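Local coordinates for protein free serine kinase (Thermococcus kodakarensis KOD1, PDB 5X0J) that catalyses the ADP-dependent, magnesium-requiring phosphorylation of free L-serine to O-phospho-L-serine, the first step of cysteine biosynthesis from serine, at residues Asp17-Glu22 with Ser87-Tyr92. The protein carries 1 engineered substitution. Sequence-based numbering, arbitrary orientation.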
ATOM      1  N   ASP A  17     -21.076   0.437  -9.640  1.00 20.99           N
ATOM      2  CA  ASP A  17     -21.531   1.816  -9.413  1.00 20.82           C
ATOM      3  C   ASP A  17     -20.965   2.364  -8.090  1.00 19.87           C
ATOM      4  O   ASP A  17     -20.415   1.628  -7.243  1.00 21.24           O
ATOM      5  CB  ASP A  17     -23.081   1.904  -9.438  1.00 21.50           C
ATOM      6  CG  ASP A  17     -23.604   3.264  -9.907  1.00 21.88           C
ATOM      7  OD1 ASP A  17     -22.799   4.137 -10.313  1.00 22.17           O
ATOM      8  OD2 ASP A  17     -24.837   3.474  -9.859  1.00 22.14           O
ATOM      9  N   TYR A  18     -21.100   3.661  -7.903  1.00 18.31           N
ATOM     10  CA  TYR A  18     -20.490   4.337  -6.779  1.00 17.17           C
ATOM     11  C   TYR A  18     -21.522   5.159  -6.066  1.00 16.62           C
ATOM     12  O   TYR A  18     -22.579   5.447  -6.616  1.00 16.42           O
ATOM     13  CB  TYR A  18     -19.363   5.261  -7.252  1.00 17.17           C
ATOM     14  CG  TYR A  18     -19.815   6.370  -8.181  1.00 17.70           C
ATOM     15  CD1 TYR A  18     -20.214   7.613  -7.676  1.00 17.75           C
ATOM     16  CD2 TYR A  18     -19.854   6.177  -9.550  1.00 18.12           C
ATOM     17  CE1 TYR A  18     -20.631   8.635  -8.513  1.00 18.38           C
ATOM     18  CE2 TYR A  18     -20.268   7.192 -10.400  1.00 18.48           C
ATOM     19  CZ  TYR A  18     -20.652   8.418  -9.876  1.00 18.73           C
ATOM     20  OH  TYR A  18     -21.063   9.425 -10.729  1.00 19.83           O
ATOM     21  N   VAL A  19     -21.163   5.567  -4.857  1.00 15.72           N
ATOM     22  CA  VAL A  19     -21.886   6.594  -4.122  1.00 15.78           C
ATOM     23  C   VAL A  19     -20.855   7.600  -3.631  1.00 15.43           C
ATOM     24  O   VAL A  19     -19.777   7.224  -3.185  1.00 14.86           O
ATOM     25  CB  VAL A  19     -22.707   5.996  -2.951  1.00 16.12           C
ATOM     26  CG1 VAL A  19     -21.862   5.118  -2.032  1.00 15.87           C
ATOM     27  CG2 VAL A  19     -23.399   7.105  -2.159  1.00 16.42           C
ATOM     28  N   PHE A  20     -21.185   8.883  -3.713  1.00 15.70           N
ATOM     29  CA  PHE A  20     -20.318   9.905  -3.165  1.00 15.94           C
ATOM     30  C   PHE A  20     -20.331   9.817  -1.644  1.00 16.09           C
ATOM     31  O   PHE A  20     -21.401   9.747  -1.030  1.00 16.90           O
ATOM     32  CB  PHE A  20     -20.777  11.301  -3.587  1.00 16.40           C
ATOM     33  CG  PHE A  20     -20.479  11.653  -5.019  1.00 16.65           C
ATOM     34  CD1 PHE A  20     -19.192  11.558  -5.536  1.00 16.50           C
ATOM     35  CD2 PHE A  20     -21.483  12.140  -5.842  1.00 17.24           C
ATOM     36  CE1 PHE A  20     -18.926  11.906  -6.847  1.00 16.86           C
ATOM     37  CE2 PHE A  20     -21.223  12.482  -7.154  1.00 17.44           C
ATOM     38  CZ  PHE A  20     -19.942  12.371  -7.658  1.00 17.09           C
ATOM     39  N   ILE A  21     -19.139   9.824  -1.046  1.00 15.51           N
ATOM     40  CA  ILE A  21     -18.978   9.872   0.406  1.00 15.72           C
ATOM     41  C   ILE A  21     -18.012  11.007   0.707  1.00 15.85           C
ATOM     42  O   ILE A  21     -17.024  11.211  -0.009  1.00 15.29           O
ATOM     43  CB  ILE A  21     -18.451   8.525   0.964  1.00 15.43           C
ATOM     44  CG1 ILE A  21     -19.451   7.388   0.703  1.00 15.57           C
ATOM     45  CG2 ILE A  21     -18.149   8.618   2.453  1.00 15.54           C
ATOM     46  CD1 ILE A  21     -20.760   7.478   1.468  1.00 16.01           C
ATOM     47  N   GLU A  22     -18.307  11.758   1.762  1.00 16.60           N
ATOM     48  CA  GLU A  22     -17.468  12.884   2.143  1.00 17.19           C
ATOM     49  C   GLU A  22     -16.106  12.408   2.644  1.00 16.57           C
ATOM     50  O   GLU A  22     -16.028  11.468   3.430  1.00 16.35           O
ATOM     51  CB  GLU A  22     -18.172  13.735   3.208  1.00 18.65           C
ATOM     52  CG  GLU A  22     -19.401  14.448   2.671  1.00 19.96           C
ATOM     53  CD  GLU A  22     -20.115  15.302   3.703  1.00 21.87           C
ATOM     54  OE2 GLU A  22     -21.043  16.047   3.307  1.00 24.42           O
ATOM     55  N   SER A  87     -17.311   6.157  -4.125  1.00 12.99           N
ATOM     56  CA  SER A  87     -16.936   5.091  -3.215  1.00 12.84           C
ATOM     57  C   SER A  87     -17.829   3.881  -3.370  1.00 12.73           C
ATOM     58  O   SER A  87     -18.969   3.993  -3.814  1.00 13.10           O
ATOM     59  CB  SER A  87     -17.041   5.579  -1.770  1.00 13.12           C
ATOM     60  OG  SER A  87     -16.192   6.683  -1.556  1.00 13.42           O
ATOM     61  N   VAL A  88     -17.287   2.732  -2.982  1.00 12.47           N
ATOM     62  CA  VAL A  88     -18.048   1.501  -2.829  1.00 12.65           C
ATOM     63  C   VAL A  88     -17.967   1.127  -1.351  1.00 12.78           C
ATOM     64  O   VAL A  88     -16.870   0.986  -0.803  1.00 12.55           O
ATOM     65  CB  VAL A  88     -17.483   0.378  -3.719  1.00 12.52           C
ATOM     66  CG1 VAL A  88     -18.262  -0.913  -3.520  1.00 12.66           C
ATOM     67  CG2 VAL A  88     -17.547   0.801  -5.169  1.00 12.73           C
ATOM     68  N   ILE A  89     -19.126   0.973  -0.713  1.00 13.31           N
ATOM     69  CA  ILE A  89     -19.191   0.578   0.696  1.00 13.89           C
ATOM     70  C   ILE A  89     -19.289  -0.943   0.783  1.00 14.03           C
ATOM     71  O   ILE A  89     -20.291  -1.526   0.378  1.00 14.19           O
ATOM     72  CB  ILE A  89     -20.382   1.233   1.427  1.00 14.55           C
ATOM     73  CG1 ILE A  89     -20.280   2.765   1.349  1.00 14.89           C
ATOM     74  CG2 ILE A  89     -20.446   0.762   2.884  1.00 14.92           C
ATOM     75  CD1 ILE A  89     -21.526   3.498   1.782  1.00 15.50           C
ATOM     76  N   LEU A  90     -18.261  -1.564   1.351  1.00 14.13           N
ATOM     77  CA  LEU A  90     -18.152  -3.016   1.460  1.00 14.46           C
ATOM     78  C   LEU A  90     -18.547  -3.496   2.841  1.00 15.26           C
ATOM     79  O   LEU A  90     -18.618  -2.706   3.781  1.00 15.34           O
ATOM     80  CB  LEU A  90     -16.707  -3.436   1.236  1.00 14.21           C
ATOM     81  CG  LEU A  90     -16.087  -3.027  -0.092  1.00 13.82           C
ATOM     82  CD1 LEU A  90     -14.595  -3.332  -0.066  1.00 13.80           C
ATOM     83  CD2 LEU A  90     -16.779  -3.733  -1.258  1.00 13.83           C
ATOM     84  N   ASP A  91     -18.772  -4.799   2.957  1.00 15.95           N
ATOM     85  CA  ASP A  91     -19.014  -5.460   4.236  1.00 17.22           C
ATOM     86  C   ASP A  91     -17.665  -6.023   4.686  1.00 17.22           C
ATOM     87  O   ASP A  91     -17.245  -7.075   4.212  1.00 17.25           O
ATOM     88  CB  ASP A  91     -20.048  -6.570   4.046  1.00 18.04           C
ATOM     89  CG  ASP A  91     -20.313  -7.364   5.309  1.00 19.36           C
ATOM     90  OD1 ASP A  91     -19.764  -7.009   6.377  1.00 21.30           O
ATOM     91  OD2 ASP A  91     -21.060  -8.356   5.230  1.00 20.11           O
ATOM     92  N   TYR A  92     -16.986  -5.328   5.593  1.00 17.51           N
ATOM     93  CA  TYR A  92     -15.583  -5.654   5.901  1.00 17.73           C
ATOM     94  C   TYR A  92     -15.367  -7.084   6.399  1.00 18.77           C
ATOM     95  O   TYR A  92     -14.397  -7.738   5.997  1.00 18.79           O
ATOM     96  CB  TYR A  92     -14.962  -4.661   6.897  1.00 17.76           C
ATOM     97  CG  TYR A  92     -13.449  -4.699   6.857  1.00 17.34           C
ATOM     98  CD1 TYR A  92     -12.767  -4.399   5.683  1.00 16.67           C
ATOM     99  CD2 TYR A  92     -12.701  -5.052   7.973  1.00 17.75           C
ATOM    100  CE1 TYR A  92     -11.389  -4.442   5.618  1.00 16.24           C
ATOM    101  CE2 TYR A  92     -11.317  -5.094   7.924  1.00 17.59           C
ATOM    102  CZ  TYR A  92     -10.657  -4.786   6.746  1.00 16.83           C
ATOM    103  OH  TYR A  92      -9.279  -4.838   6.685  1.00 16.76           O
TER
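Val19 and Ser87 form an antiparallel, hydrogen-bonded bridge at one margin of the mixed five-stranded sheet, where strand 19-22 pairs with strand 84-90 near the protein surface. Both backbone bonds of the pair are made. Val19 N reaches Ser87 O at 2.9 Å and nearly straight; the return bond, Ser87 N to Val19 O at 2.8 Å, is more bent (136° at the hydrogen). This unevenness accompanies a steep divergence of the chains: the axes of segments 19-22 and 87-90 lie at 86° to each other. Tyr18 CA adds a CA-H...O contact to Ser87 O at 3.4 Å. Strand 19-22 is outermost in the sheet of the ParB-like N-terminal domain and gains a further backbone bond between Ile21 and Ala85; on the inner side, strand 84-90 runs parallel to strand 54-58, with Val88 bonded through its backbone to Met54 and Leu56.

Beside the bridge, Ile89 reaches the side chains of Val19 and Ile21, and Ser87 packs on Ile21. CG1 of Val19 lies between its own backbone N and carbonyl carbon (chi1 53°), which sets it against Ser87 O and 4.2 Å from Ile89 CD1. That same Ile89 methyl meets Ile21 CD1 at 4.1 Å, the two isoleucines crossing at about a right angle, and Tyr65 of strand 65-67 touches both. Ser87, the buried member of the group, places CB against Val19 O and Ile21 CG1, while its OG hydrogen-bonds to Ala85 O within its own strand. At the start of segment 17-22, Val88 CG2 abuts Asp17 O at 3.6 Å.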